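Local coordinates for protein EmGH1 (Erythrobacter marinus, PDB 5Z87) that probably acts as a beta-glucosidase of glycosyl hydrolase family 3, cleaving beta-linked glucosides, at residues S714-R718 and L759-P763; P254-N259 and Y752-G757. All coordinates share one frame; numbering follows the deposited sequence.

Overall arrangement
Both contacts involve the fibronectin type III-like domain and share its small hairpin of strands 752-753 and 759-760. Interaction 1 stays within that domain, at the surface about 32 Å from the centre of the chain, and is largely polar: a carboxylate, a serine and a magnesium ion bound directly by one segment and through waters by the other. Interaction 2 is partly buried, about 23 Å from that centre, and sets the hairpin against a helix of the N-terminal glycosyl hydrolase family 3 domain through amide-to-backbone bonds and apolar packing. Their centres lie about 12 Å apart, joined by the Ser717-Tyr752 hydroxyl bond and the Leu760-Tyr752 backbone bond; both touch the second subunit.

Interaction 1. Residues S714-R718 and L759-P763; sequences SIASR and LLVEP. With MG (magnesium ion), chain E.
At the magnesium site of the fibronectin type III-like domain, Ser717 in the loop 714-718 is gripped by the carboxylate of Glu762. The two oxygens divide the work. OE2 of Glu762 accepts the backbone N-H of Ser717 through its syn lone pair (N to OE2 3.0 Å, N-H...O angle 144°), while OE1 of Glu762 takes the hydroxyl OG of the same serine at 2.5 Å, unusually close for such a bond and to be read with coordinate error in mind. A chi1 of 51° turns OG back beside the serine's own N-H, so both donors face one carboxylate. The glutamate reaches across with its outer chain stretched out, and the CA of Ala716 lies 3.4 Å from OE2 of Glu762. Loop 714-718 follows strand 703-713, and 759-763 leads from the short hairpin strand into 764-771, the antiparallel neighbour of 703-713, so the site lies where these two sheet strands meet their connecting loops. The carbonyl O of Ile715 binds magnesium directly at 2.1 Å, Asp713 supplies a second protein oxygen, and four waters complete six ligands. Segment 759-763 meets the ion through three of those waters. The one opposite Ile715 O donates to Glu762 O (2.7 Å), another donates to Pro763 O (2.7 Å), and a third lies 3.0 Å from Glu762 OE2, though other acceptors also compete for its protons. The bound cation would be expected to polarise these waters and favour donation to the carbonyl and carboxylate oxygens. The hydroxyl of Ser717 has a further partner in Tyr752 OH. The loop also meets the second subunit: Ile715 packs on Ala327 of that subunit, and Arg718 NH1 bonds to the carbonyl O of its Asp285.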
loop_
_atom_site.group_PDB
_atom_site.type_symbol
_atom_site.label_atom_id
_atom_site.label_comp_id
_atom_site.label_asym_id
_atom_site.label_seq_id
_atom_site.Cartn_x
_atom_site.Cartn_y
_atom_site.Cartn_z
ATOM N N SER A 714 -15.889 20.055 -2.749
ATOM C CA SER A 714 -14.734 20.940 -2.559
ATOM C C SER A 714 -14.273 20.971 -1.108
ATOM O O SER A 714 -13.069 20.904 -0.830
ATOM C CB SER A 714 -15.063 22.359 -3.026
ATOM O OG SER A 714 -15.294 22.400 -4.417
ATOM N N ILE A 715 -15.211 21.077 -0.171
ATOM C CA ILE A 715 -14.917 21.102 1.259
ATOM C C ILE A 715 -15.796 20.059 1.926
ATOM O O ILE A 715 -16.989 19.963 1.627
ATOM C CB ILE A 715 -15.175 22.493 1.879
ATOM C CG1 ILE A 715 -14.394 23.585 1.139
ATOM C CG2 ILE A 715 -14.853 22.476 3.364
ATOM C CD1 ILE A 715 -12.880 23.533 1.370
ATOM N N ALA A 716 -15.220 19.286 2.837
ATOM C CA ALA A 716 -15.987 18.226 3.465
ATOM C C ALA A 716 -15.416 17.953 4.850
ATOM O O ALA A 716 -14.242 18.224 5.120
ATOM C CB ALA A 716 -15.978 16.970 2.590
ATOM N N SER A 717 -16.267 17.409 5.730
ATOM C CA SER A 717 -15.851 17.176 7.114
ATOM C C SER A 717 -14.718 16.157 7.193
ATOM O O SER A 717 -13.917 16.189 8.140
ATOM C CB SER A 717 -17.049 16.732 7.965
ATOM O OG SER A 717 -17.760 15.650 7.362
ATOM N N ARG A 718 -14.644 15.252 6.215
ATOM C CA ARG A 718 -13.478 14.422 5.939
ATOM C C ARG A 718 -13.035 14.629 4.495
ATOM O O ARG A 718 -13.867 14.815 3.600
ATOM C CB ARG A 718 -13.778 12.953 6.187
ATOM C CG ARG A 718 -14.009 12.692 7.645
ATOM C CD ARG A 718 -13.750 11.291 8.022
ATOM N NE ARG A 718 -14.003 11.099 9.438
ATOM C CZ ARG A 718 -13.462 10.139 10.175
ATOM N NH1 ARG A 718 -12.600 9.266 9.636
ATOM N NH2 ARG A 718 -13.792 10.056 11.459
ATOM N N LEU A 759 -25.324 8.780 6.009
ATOM C CA LEU A 759 -25.068 9.692 4.904
ATOM C C LEU A 759 -25.009 11.131 5.406
ATOM O O LEU A 759 -25.984 11.639 5.964
ATOM C CB LEU A 759 -26.144 9.540 3.839
ATOM C CG LEU A 759 -25.999 10.461 2.627
ATOM C CD1 LEU A 759 -24.771 10.096 1.761
ATOM C CD2 LEU A 759 -27.282 10.392 1.816
ATOM N N LEU A 760 -23.870 11.784 5.208
ATOM C CA LEU A 760 -23.691 13.198 5.523
ATOM C C LEU A 760 -23.795 14.016 4.245
ATOM O O LEU A 760 -23.079 13.749 3.277
ATOM C CB LEU A 760 -22.331 13.455 6.171
ATOM C CG LEU A 760 -22.020 12.625 7.414
ATOM C CD1 LEU A 760 -20.586 12.901 7.930
ATOM C CD2 LEU A 760 -23.064 12.900 8.489
ATOM N N VAL A 761 -24.684 15.006 4.241
ATOM C CA VAL A 761 -24.753 15.992 3.170
ATOM C C VAL A 761 -24.492 17.352 3.799
ATOM O O VAL A 761 -25.168 17.738 4.761
ATOM C CB VAL A 761 -26.101 15.962 2.431
ATOM C CG1 VAL A 761 -26.023 16.795 1.164
ATOM C CG2 VAL A 761 -26.457 14.545 2.080
ATOM N N GLU A 762 -23.506 18.071 3.271
ATOM C CA GLU A 762 -23.074 19.285 3.923
ATOM C C GLU A 762 -23.218 20.488 2.999
ATOM O O GLU A 762 -22.992 20.377 1.788
ATOM C CB GLU A 762 -21.618 19.132 4.394
ATOM C CG GLU A 762 -21.465 17.966 5.390
ATOM C CD GLU A 762 -20.033 17.480 5.594
ATOM O OE1 GLU A 762 -19.851 16.616 6.470
ATOM O OE2 GLU A 762 -19.100 17.939 4.894
ATOM N N PRO A 763 -23.611 21.640 3.533
ATOM C CA PRO A 763 -23.677 22.848 2.704
ATOM C C PRO A 763 -22.319 23.144 2.098
ATOM O O PRO A 763 -21.278 22.868 2.701
ATOM C CB PRO A 763 -24.088 23.945 3.698
ATOM C CG PRO A 763 -24.617 23.216 4.886
ATOM C CD PRO A 763 -23.871 21.929 4.951
HETATM MG MG MG E . -18.839 20.116 0.721
HETATM O O HOH W 1 -18.140 21.610 -0.594
HETATM O O HOH W 2 -19.438 18.439 1.919
HETATM O O HOH W 3 -20.944 20.187 0.112
HETATM O O HOH W 4 -19.089 21.309 2.394
#

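Interaction 2. Residues P254-N259 and Y752-G757; sequences PVEMQN and YRDADG. With EDO (1,2-ethanediol), chain K.
The side-chain amide of Asn259, on a helix of the N-terminal glycosyl hydrolase domain, pairs with both backbone groups of Arg753 in the fibronectin type III-like domain. The N-H of Arg753 arrives in the carbonyl plane at a lone pair of Asn259 OD1 (N to OD1 2.9 Å, 173°), and Asn259 ND2 returns a nearly straight bond to Arg753 O (2.9 Å), which lies in the amide plane. ND2 of Asn259 also reaches back one helical turn to Val255 O (2.7 Å), so both its hydrogens are engaged and the amide is fixed in rotation. With an alanine here, the N-H and C=O of Arg753 would probably be left without these mates, and the strand would lose its polar hold on the helix. Close packing continues next to this pair: Val255 CG1 meets the edge of the Tyr752 ring near its plane (4.1 Å to CE2), and the bend of Gln258 at chi2 (-71°) brings its amide CD to 3.4 Å from CA of Gly757. That glycine, with positive phi, closes a type I turn begun by Asp754, whose OD1 makes an Asx turn with Asp756 N. Pro254 CB against Ala755 CB (3.7 Å) is the last dry contact. Beyond it one water spans Pro254 O and Ala755 O by long bonds, and a second joins Gln258 NE2 to Ala755 O; at the far end of the turn a 1,2-ethanediol, probably a crystallisation additive, donates to Asp756 O. Between these two segments the direct hydrogen bonds come from one neutral amide matched to a strand backbone, and no salt bridge joins them.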
loop_
_atom_site.group_PDB
_atom_site.type_symbol
_atom_site.label_atom_id
_atom_site.label_comp_id
_atom_site.label_asym_id
_atom_site.label_seq_id
_atom_site.Cartn_x
_atom_site.Cartn_y
_atom_site.Cartn_z
ATOM N N PRO A 254 -12.601 2.980 8.325
ATOM C CA PRO A 254 -14.071 2.830 8.277
ATOM C C PRO A 254 -14.752 3.740 7.268
ATOM O O PRO A 254 -15.740 3.322 6.656
ATOM C CB PRO A 254 -14.511 3.142 9.716
ATOM C CG PRO A 254 -13.339 3.891 10.330
ATOM C CD PRO A 254 -12.120 3.318 9.677
ATOM N N VAL A 255 -14.256 4.956 7.044
ATOM C CA VAL A 255 -14.898 5.812 6.053
ATOM C C VAL A 255 -14.590 5.321 4.645
ATOM O O VAL A 255 -15.481 5.245 3.788
ATOM C CB VAL A 255 -14.477 7.276 6.258
ATOM C CG1 VAL A 255 -15.115 8.150 5.210
ATOM C CG2 VAL A 255 -14.880 7.740 7.656
ATOM N N GLU A 256 -13.327 4.978 4.388
ATOM C CA GLU A 256 -12.960 4.323 3.138
ATOM C C GLU A 256 -13.825 3.082 2.896
ATOM O O GLU A 256 -14.384 2.901 1.811
ATOM C CB GLU A 256 -11.473 3.960 3.177
ATOM C CG GLU A 256 -10.970 3.226 1.937
ATOM C CD GLU A 256 -9.551 2.695 2.101
ATOM O OE1 GLU A 256 -9.057 2.668 3.241
ATOM O OE2 GLU A 256 -8.928 2.298 1.089
ATOM N N MET A 257 -13.979 2.238 3.921
ATOM C CA MET A 257 -14.804 1.037 3.782
ATOM C C MET A 257 -16.239 1.380 3.384
ATOM O O MET A 257 -16.821 0.735 2.505
ATOM C CB MET A 257 -14.778 0.244 5.087
ATOM C CG MET A 257 -15.702 -0.949 5.091
ATOM S SD MET A 257 -15.174 -2.317 4.039
ATOM C CE MET A 257 -13.785 -2.967 4.939
ATOM N N GLN A 258 -16.802 2.435 3.975
ATOM C CA GLN A 258 -18.178 2.823 3.690
ATOM C C GLN A 258 -18.346 3.410 2.291
ATOM O O GLN A 258 -19.408 3.239 1.678
ATOM C CB GLN A 258 -18.663 3.834 4.740
ATOM C CG GLN A 258 -19.092 3.193 6.071
ATOM C CD GLN A 258 -20.397 2.404 5.942
ATOM O OE1 GLN A 258 -21.205 2.676 5.064
ATOM N NE2 GLN A 258 -20.599 1.433 6.818
ATOM N N ASN A 259 -17.334 4.105 1.765
ATOM C CA ASN A 259 -17.502 4.831 0.511
ATOM C C ASN A 259 -16.740 4.245 -0.669
ATOM O O ASN A 259 -17.004 4.658 -1.806
ATOM C CB ASN A 259 -17.096 6.301 0.694
ATOM C CG ASN A 259 -17.912 6.986 1.773
ATOM O OD1 ASN A 259 -18.959 7.544 1.495
ATOM N ND2 ASN A 259 -17.426 6.946 3.013
ATOM N N TYR A 752 -21.433 11.829 1.628
ATOM C CA TYR A 752 -20.606 10.656 1.863
ATOM C C TYR A 752 -21.025 10.060 3.193
ATOM O O TYR A 752 -21.640 10.734 4.020
ATOM C CB TYR A 752 -19.111 11.005 1.845
ATOM C CG TYR A 752 -18.616 11.657 3.114
ATOM C CD1 TYR A 752 -18.832 13.005 3.365
ATOM C CD2 TYR A 752 -17.928 10.919 4.060
ATOM C CE1 TYR A 752 -18.378 13.594 4.547
ATOM C CE2 TYR A 752 -17.465 11.495 5.228
ATOM C CZ TYR A 752 -17.686 12.823 5.468
ATOM O OH TYR A 752 -17.216 13.361 6.649
ATOM N N ARG A 753 -20.685 8.789 3.391
ATOM C CA ARG A 753 -21.076 8.058 4.590
ATOM C C ARG A 753 -19.994 8.155 5.653
ATOM O O ARG A 753 -18.807 8.006 5.346
ATOM C CB ARG A 753 -21.354 6.598 4.243
ATOM C CG ARG A 753 -22.521 6.450 3.280
ATOM C CD ARG A 753 -23.082 5.033 3.288
ATOM N NE ARG A 753 -24.176 4.941 2.339
ATOM C CZ ARG A 753 -25.454 5.132 2.659
ATOM N NH1 ARG A 753 -25.799 5.397 3.914
ATOM N NH2 ARG A 753 -26.387 5.059 1.723
ATOM N N ASP A 754 -20.400 8.418 6.899
ATOM C CA ASP A 754 -19.440 8.486 7.997
ATOM C C ASP A 754 -19.035 7.073 8.418
ATOM O O ASP A 754 -19.447 6.075 7.816
ATOM C CB ASP A 754 -19.997 9.314 9.160
ATOM C CG ASP A 754 -21.168 8.637 9.905
ATOM O OD1 ASP A 754 -21.333 7.393 9.886
ATOM O OD2 ASP A 754 -21.926 9.389 10.555
ATOM N N ALA A 755 -18.238 6.966 9.486
ATOM C CA ALA A 755 -17.709 5.662 9.876
ATOM C C ALA A 755 -18.807 4.694 10.299
ATOM O O ALA A 755 -18.573 3.479 10.303
ATOM C CB ALA A 755 -16.675 5.820 10.996
ATOM N N ASP A 756 -20.001 5.197 10.626
ATOM C CA ASP A 756 -21.134 4.357 11.009
ATOM C C ASP A 756 -22.074 4.038 9.852
ATOM O O ASP A 756 -23.024 3.274 10.043
ATOM C CB ASP A 756 -21.929 5.026 12.132
ATOM C CG ASP A 756 -21.066 5.371 13.327
ATOM O OD1 ASP A 756 -20.190 4.549 13.681
ATOM O OD2 ASP A 756 -21.259 6.466 13.905
ATOM N N GLY A 757 -21.839 4.593 8.661
ATOM C CA GLY A 757 -22.723 4.370 7.530
ATOM C C GLY A 757 -23.780 5.432 7.332
ATOM O O GLY A 757 -24.637 5.279 6.454
HETATM C C1 EDO K . -26.449 2.718 7.775
HETATM O O1 EDO K . -25.886 3.438 8.878
HETATM C C2 EDO K . -27.929 3.080 7.678
HETATM O O2 EDO K . -28.115 4.169 6.762
HETATM O O HOH W 5 -17.223 1.164 8.419
HETATM O O HOH W 6 -19.547 1.068 9.650
#